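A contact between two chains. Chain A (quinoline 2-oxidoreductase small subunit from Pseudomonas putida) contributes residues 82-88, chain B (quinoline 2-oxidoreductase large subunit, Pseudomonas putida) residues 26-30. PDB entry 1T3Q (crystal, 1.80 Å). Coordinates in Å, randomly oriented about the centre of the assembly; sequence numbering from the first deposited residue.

Chain A, residues 82-88: TVEGLSQ
Chain B, residues 26-30: LLTGR

This small contact between the two subunits runs on shape: 233 Å² is buried, both sides summed, with no hydrogen bond or salt bridge across it. Chain A offers a compact turn. Val A83 to Leu A86 have helical phi/psi (-56/-31, -60/-25, -86/-7 and -64/-57) without the regular bonds of a helix, and two backbone hydrogen bonds tighten the bend, Gly A85 N to Thr A82 O at 3.0 Å and Leu A86 N to Val A83 O at 3.1 Å. Thr A82 enters extended at -107/170, and Ser A87 leaves extended at -63/153.

Chain B arrives on a helix that began earlier in the chain. Leu B26, helical at -76/-13 with chi1 m and chi2 t, keeps its side chain out of reach of the turn and adds almost nothing to the contact. Leu B27 follows at -102/-9, also m and t. Its CA-to-CB bond points sideways and its side chain comes no nearer than Leu B27 CB to Val A83 CG2, 6.2 Å, so the residue meets chain A through its backbone: the carbonyl O of Leu B27 lies 3.4 Å from Val A83 CG2, a methyl packed against a carbonyl.

Thr B28, at -113/12 with chi1 p, is buried and has the largest area covered on either chain, 54 Å². Much of its approach is again main chain. Its C is 4.0 Å from Val A83 CG2, and its O is 3.7 Å from Glu A84 CA. Its CA-to-CB bond points sideways, yet its methyl still finds a neighbour, with Thr B28 CG2 4.3 Å from Ser A87 CB. Ser A87 has chi1 p and directs its CA-to-CB bond toward chain B.

Gly B29 sets the register, its CA 5.3 Å from the CA of Glu A84. Its phi/psi of 75/16 reverses the sign of phi, a conformation that by itself favours glycine, and packing imposes a second demand. Val A83, with chi1 p and its CA-to-CB bond pointing toward chain B, brings CG1 to 3.5 Å from Gly B29 CA. An ideal CB on the glycine would point toward chain A and sit 2.5 Å from Val A83 CG1, a clash, and 3.3 Å from Glu A84 CD, which is tight. The valine thus occupies space that the absent side chain leaves free.

Glu A84 borders the same glycine without bonding to it: Glu A84 OE2 is 4.1 Å from Gly B29 O. With chi1 m, chi2 near 93° and chi3 near -23°, its side chain folds back so that OE1 accepts a hydrogen bond from Thr A82 OG1 at 2.8 Å, while OE2 is satisfied elsewhere in the structure.

Arg B30, at -106/19, closes the stretch with chi angles m, t, t and chi4 near -168°. Its side chain comes nearest through CG, 5.7 Å from Glu A84 CG, and no salt bridge with Glu A84 forms. The rule to read here is a branched valine set against backbone atoms and a glycine, with one oxygen of the nearby carboxylate bonded to Thr A82 and the other satisfied elsewhere in the structure.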

ATOM      1  N   THR A  82     -15.700   6.822  19.760  1.00 17.59           N
ATOM      2  CA  THR A  82     -14.714   7.527  18.945  1.00 17.72           C
ATOM      3  C   THR A  82     -15.430   8.021  17.688  1.00 18.83           C
ATOM      4  O   THR A  82     -16.582   7.649  17.428  1.00 17.49           O
ATOM      5  CB  THR A  82     -13.536   6.618  18.540  1.00 15.29           C
ATOM      6  OG1 THR A  82     -14.004   5.568  17.686  1.00 17.53           O
ATOM      7  CG2 THR A  82     -12.883   6.009  19.780  1.00 14.39           C
ATOM      8  N   VAL A  83     -14.756   8.859  16.909  1.00 16.85           N
ATOM      9  CA  VAL A  83     -15.359   9.405  15.702  1.00 17.69           C
ATOM     10  C   VAL A  83     -15.848   8.324  14.735  1.00 18.32           C
ATOM     11  O   VAL A  83     -16.830   8.531  14.019  1.00 18.47           O
ATOM     12  CB  VAL A  83     -14.369  10.345  14.969  1.00 17.62           C
ATOM     13  CG1 VAL A  83     -13.174   9.559  14.468  1.00 16.48           C
ATOM     14  CG2 VAL A  83     -15.074  11.049  13.820  1.00 17.89           C
ATOM     15  N   GLU A  84     -15.182   7.173  14.721  1.00 16.80           N
ATOM     16  CA  GLU A  84     -15.575   6.088  13.822  1.00 18.75           C
ATOM     17  C   GLU A  84     -17.005   5.607  14.065  1.00 20.38           C
ATOM     18  O   GLU A  84     -17.641   5.046  13.168  1.00 19.20           O
ATOM     19  CB  GLU A  84     -14.634   4.886  13.959  1.00 20.02           C
ATOM     20  CG  GLU A  84     -13.252   5.088  13.364  1.00 20.53           C
ATOM     21  CD  GLU A  84     -12.236   5.604  14.365  1.00 20.45           C
ATOM     22  OE1 GLU A  84     -12.636   6.210  15.383  1.00 18.14           O
ATOM     23  OE2 GLU A  84     -11.028   5.414  14.116  1.00 19.68           O
ATOM     24  N   GLY A  85     -17.502   5.817  15.281  1.00 20.86           N
ATOM     25  CA  GLY A  85     -18.840   5.360  15.609  1.00 22.88           C
ATOM     26  C   GLY A  85     -19.967   6.304  15.250  1.00 23.58           C
ATOM     27  O   GLY A  85     -21.137   5.936  15.362  1.00 23.59           O
ATOM     28  N   LEU A  86     -19.632   7.511  14.806  1.00 21.58           N
ATOM     29  CA  LEU A  86     -20.645   8.508  14.469  1.00 24.63           C
ATOM     30  C   LEU A  86     -21.578   8.174  13.312  1.00 25.40           C
ATOM     31  O   LEU A  86     -22.798   8.181  13.476  1.00 26.68           O
ATOM     32  CB  LEU A  86     -19.993   9.862  14.182  1.00 24.63           C
ATOM     33  CG  LEU A  86     -20.088  10.943  15.258  1.00 27.63           C
ATOM     34  CD1 LEU A  86     -19.590  12.251  14.669  1.00 25.60           C
ATOM     35  CD2 LEU A  86     -21.529  11.105  15.735  1.00 27.24           C
ATOM     36  N   SER A  87     -21.013   7.902  12.143  1.00 25.23           N
ATOM     37  CA  SER A  87     -21.828   7.598  10.975  1.00 28.02           C
ATOM     38  C   SER A  87     -22.648   6.329  11.169  1.00 29.41           C
ATOM     39  O   SER A  87     -22.268   5.434  11.925  1.00 28.99           O
ATOM     40  CB  SER A  87     -20.949   7.458   9.732  1.00 27.77           C
ATOM     41  OG  SER A  87     -20.128   6.307   9.822  1.00 31.07           O
ATOM     42  N   GLN A  88     -23.778   6.262  10.479  1.00 31.31           N
ATOM     43  CA  GLN A  88     -24.658   5.102  10.561  1.00 32.37           C
ATOM     44  C   GLN A  88     -25.047   4.702   9.141  1.00 31.82           C
ATOM     45  O   GLN A  88     -25.534   5.528   8.369  1.00 31.27           O
ATOM     46  CB  GLN A  88     -25.918   5.458  11.363  1.00 33.95           C
TER
ATOM     47  N   LEU B  26     -12.556  12.471   6.171  1.00 14.42           N
ATOM     48  CA  LEU B  26     -11.992  13.267   7.257  1.00 15.99           C
ATOM     49  C   LEU B  26     -12.965  13.523   8.413  1.00 15.76           C
ATOM     50  O   LEU B  26     -12.554  13.962   9.486  1.00 17.29           O
ATOM     51  CB  LEU B  26     -11.464  14.601   6.711  1.00 13.94           C
ATOM     52  CG  LEU B  26     -10.372  14.498   5.633  1.00 14.03           C
ATOM     53  CD1 LEU B  26     -10.015  15.895   5.135  1.00 15.27           C
ATOM     54  CD2 LEU B  26      -9.140  13.783   6.189  1.00 15.07           C
ATOM     55  N   LEU B  27     -14.246  13.242   8.194  1.00 15.66           N
ATOM     56  CA  LEU B  27     -15.267  13.440   9.227  1.00 14.14           C
ATOM     57  C   LEU B  27     -15.653  12.119   9.887  1.00 15.27           C
ATOM     58  O   LEU B  27     -16.373  12.101  10.890  1.00 16.46           O
ATOM     59  CB  LEU B  27     -16.525  14.076   8.616  1.00 13.32           C
ATOM     60  CG  LEU B  27     -16.518  15.575   8.327  1.00 12.25           C
ATOM     61  CD1 LEU B  27     -17.558  15.910   7.262  1.00 15.88           C
ATOM     62  CD2 LEU B  27     -16.787  16.331   9.617  1.00 13.83           C
ATOM     63  N   THR B  28     -15.173  11.016   9.323  1.00 14.97           N
ATOM     64  CA  THR B  28     -15.493   9.695   9.845  1.00 16.38           C
ATOM     65  C   THR B  28     -14.303   8.965  10.451  1.00 16.51           C
ATOM     66  O   THR B  28     -14.382   7.768  10.731  1.00 17.56           O
ATOM     67  CB  THR B  28     -16.079   8.814   8.743  1.00 17.07           C
ATOM     68  OG1 THR B  28     -15.172   8.786   7.630  1.00 18.57           O
ATOM     69  CG2 THR B  28     -17.435   9.364   8.288  1.00 16.09           C
ATOM     70  N   GLY B  29     -13.206   9.686  10.652  1.00 16.39           N
ATOM     71  CA  GLY B  29     -12.022   9.067  11.221  1.00 15.09           C
ATOM     72  C   GLY B  29     -11.292   8.196  10.214  1.00 16.33           C
ATOM     73  O   GLY B  29     -10.446   7.384  10.585  1.00 16.73           O
ATOM     74  N   ARG B  30     -11.601   8.369   8.934  1.00 14.81           N
ATOM     75  CA  ARG B  30     -10.955   7.562   7.911  1.00 18.08           C
ATOM     76  C   ARG B  30      -9.912   8.295   7.069  1.00 16.84           C
ATOM     77  O   ARG B  30      -9.563   7.860   5.970  1.00 17.23           O
ATOM     78  CB  ARG B  30     -12.005   6.917   7.016  1.00 19.90           C
ATOM     79  CG  ARG B  30     -12.920   5.977   7.784  1.00 23.21           C
ATOM     80  CD  ARG B  30     -13.592   4.999   6.847  1.00 29.58           C
ATOM     81  NE  ARG B  30     -14.481   4.087   7.558  1.00 32.85           N
ATOM     82  CZ  ARG B  30     -15.013   2.999   7.016  1.00 35.51           C
ATOM     83  NH1 ARG B  30     -15.817   2.221   7.731  1.00 35.48           N
ATOM     84  NH2 ARG B  30     -14.732   2.685   5.758  1.00 34.68           N
TER